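Local coordinates for peptide methionine sulfoxide reductase msrA/msrB (Neisseria meningitidis, PDB 3BQG), which probably reduces methionine sulfoxide in proteins and peptides back to methionine through the redox-active cysteine chemistry of its MsrA domain, at residues A[1-6]-A[58-63]. The protein carries 1 engineered substitution. Residues are numbered along the deposited sequence; the frame is centred on the assembly and turned at random.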
loop_
_atom_site.group_PDB
_atom_site.type_symbol
_atom_site.label_atom_id
_atom_site.label_comp_id
_atom_site.label_asym_id
_atom_site.label_seq_id
_atom_site.Cartn_x
_atom_site.Cartn_y
_atom_site.Cartn_z
ATOM N N MET A 1 1.782 -17.962 -14.817
ATOM C CA MET A 1 3.023 -17.196 -14.513
ATOM C C MET A 1 3.356 -17.262 -13.031
ATOM O O MET A 1 2.496 -17.572 -12.202
ATOM C CB MET A 1 2.858 -15.730 -14.913
ATOM C CG MET A 1 1.714 -15.027 -14.204
ATOM S SD MET A 1 1.822 -13.237 -14.336
ATOM C CE MET A 1 1.332 -12.980 -16.046
ATOM N N ASN A 2 4.607 -16.960 -12.700
ATOM C CA ASN A 2 5.044 -16.979 -11.314
ATOM C C ASN A 2 4.720 -15.641 -10.666
ATOM O O ASN A 2 5.407 -14.647 -10.887
ATOM C CB ASN A 2 6.548 -17.251 -11.240
ATOM C CG ASN A 2 6.947 -18.516 -11.978
ATOM O OD1 ASN A 2 6.442 -19.601 -11.692
ATOM N ND2 ASN A 2 7.852 -18.379 -12.946
ATOM N N THR A 3 3.660 -15.620 -9.868
ATOM C CA THR A 3 3.253 -14.396 -9.198
ATOM C C THR A 3 3.626 -14.401 -7.722
ATOM O O THR A 3 3.830 -15.455 -7.116
ATOM C CB THR A 3 1.728 -14.175 -9.310
ATOM O OG1 THR A 3 1.037 -15.196 -8.580
ATOM C CG2 THR A 3 1.291 -14.214 -10.764
ATOM N N ARG A 4 3.725 -13.201 -7.162
ATOM C CA ARG A 4 4.037 -13.003 -5.752
ATOM C C ARG A 4 3.121 -11.889 -5.271
ATOM O O ARG A 4 2.638 -11.087 -6.076
ATOM C CB ARG A 4 5.490 -12.576 -5.570
ATOM C CG ARG A 4 6.498 -13.693 -5.662
ATOM C CD ARG A 4 7.814 -13.115 -6.118
ATOM N NE ARG A 4 8.943 -14.012 -5.907
ATOM C CZ ARG A 4 10.160 -13.796 -6.396
ATOM N NH1 ARG A 4 11.136 -14.659 -6.150
ATOM N NH2 ARG A 4 10.398 -12.723 -7.144
ATOM N N THR A 5 2.896 -11.830 -3.964
ATOM C CA THR A 5 2.026 -10.815 -3.393
ATOM C C THR A 5 2.679 -10.071 -2.238
ATOM O O THR A 5 3.469 -10.640 -1.487
ATOM C CB THR A 5 0.711 -11.442 -2.889
ATOM O OG1 THR A 5 0.004 -12.012 -3.998
ATOM C CG2 THR A 5 -0.173 -10.390 -2.217
ATOM N N ILE A 6 2.351 -8.789 -2.117
ATOM C CA ILE A 6 2.866 -7.954 -1.041
ATOM C C ILE A 6 1.733 -7.000 -0.658
ATOM O O ILE A 6 0.927 -6.605 -1.506
ATOM C CB ILE A 6 4.155 -7.179 -1.479
ATOM C CG1 ILE A 6 4.804 -6.510 -0.266
ATOM C CG2 ILE A 6 3.824 -6.134 -2.531
ATOM C CD1 ILE A 6 5.249 -7.477 0.804
ATOM N N LYS A 58 -3.511 -5.024 -1.551
ATOM C CA LYS A 58 -2.837 -6.302 -1.754
ATOM C C LYS A 58 -2.393 -6.304 -3.215
ATOM O O LYS A 58 -3.224 -6.368 -4.120
ATOM C CB LYS A 58 -3.810 -7.460 -1.491
ATOM C CG LYS A 58 -3.246 -8.852 -1.771
ATOM C CD LYS A 58 -4.258 -9.949 -1.425
ATOM C CE LYS A 58 -5.437 -9.987 -2.393
ATOM N NZ LYS A 58 -5.092 -10.586 -3.729
ATOM N N VAL A 59 -1.086 -6.231 -3.439
ATOM C CA VAL A 59 -0.541 -6.191 -4.789
ATOM C C VAL A 59 0.027 -7.525 -5.250
ATOM O O VAL A 59 0.907 -8.087 -4.606
ATOM C CB VAL A 59 0.581 -5.129 -4.903
ATOM C CG1 VAL A 59 1.126 -5.085 -6.331
ATOM C CG2 VAL A 59 0.042 -3.762 -4.488
ATOM N N THR A 60 -0.488 -8.021 -6.370
ATOM C CA THR A 60 -0.023 -9.272 -6.954
ATOM C C THR A 60 0.742 -8.886 -8.211
ATOM O O THR A 60 0.207 -8.208 -9.087
ATOM C CB THR A 60 -1.200 -10.197 -7.332
ATOM O OG1 THR A 60 -1.941 -10.531 -6.150
ATOM C CG2 THR A 60 -0.690 -11.480 -7.988
ATOM N N TYR A 61 1.996 -9.309 -8.296
ATOM C CA TYR A 61 2.814 -8.966 -9.449
ATOM C C TYR A 61 3.469 -10.167 -10.111
ATOM O O TYR A 61 3.568 -11.247 -9.526
ATOM C CB TYR A 61 3.883 -7.941 -9.035
ATOM C CG TYR A 61 4.775 -8.393 -7.895
ATOM C CD1 TYR A 61 6.056 -8.904 -8.138
ATOM C CD2 TYR A 61 4.337 -8.316 -6.573
ATOM C CE1 TYR A 61 6.876 -9.327 -7.088
ATOM C CE2 TYR A 61 5.147 -8.734 -5.518
ATOM C CZ TYR A 61 6.416 -9.239 -5.781
ATOM O OH TYR A 61 7.212 -9.651 -4.731
ATOM N N ASP A 62 3.899 -9.966 -11.352
ATOM C CA ASP A 62 4.561 -11.006 -12.129
ATOM C C ASP A 62 6.003 -11.070 -11.644
ATOM O O ASP A 62 6.803 -10.181 -11.932
ATOM C CB ASP A 62 4.531 -10.646 -13.619
ATOM C CG ASP A 62 5.061 -11.762 -14.501
ATOM O OD1 ASP A 62 6.084 -12.382 -14.129
ATOM O OD2 ASP A 62 4.460 -12.007 -15.574
ATOM N N ALA A 63 6.325 -12.126 -10.903
ATOM C CA ALA A 63 7.663 -12.307 -10.354
ATOM C C ALA A 63 8.759 -12.290 -11.415
ATOM O O ALA A 63 9.926 -12.046 -11.104
ATOM C CB ALA A 63 7.723 -13.609 -9.558
HETATM O O HOH W 1 6.071 -10.234 -2.409
#
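Tyr61 lies against the backbone of Arg4, the two residues forming a hydrogen-bonded antiparallel pair. From CB, CG stands between the backbone N and the carbonyl carbon (chi1 57°), and Arg4 CA lies over one ring face. CD2 and CE2 both border Arg4 O, CD2 at 3.3 Å, with Ile6 CG2 a looser neighbour of CE2. CE1 and CZ turn to Arg4 CB, CZ at 3.5 Å. At the tip, OH donates to a water that in turn donates to Thr5 O, a link that suits an amphipathic tyrosine: its side chain also touches Leu68 and Ile71 of helix 68-78 while the hydroxyl keeps a polar partner. Arg4 suits an exposed strand position, its extended chain resting CD on Ala63 CB at 3.5 Å.

Between the two backbones, Tyr61 N reaches Arg4 O at 2.9 Å, and Arg4 N returns a bond to Tyr61 O; Ile6 and Val59 repeat the pattern. Thr5 and Thr60, beta-branched residues well suited to strands, face the other side, their OG1 atoms hydrogen-bonded at 3.3 Å. Near the chain start, the Met1 and Asp62 side chains cross at about a right angle, SD closely approaching OD2 without a hydrogen bond; Asp62 OD1 accepts from Asp64 N. Strands 3-10 and 54-62 are thus antiparallel neighbours in the central mixed sheet of the alpha/beta MsrA fold, with helix 68-78 covering the Ile6 and Tyr61 face.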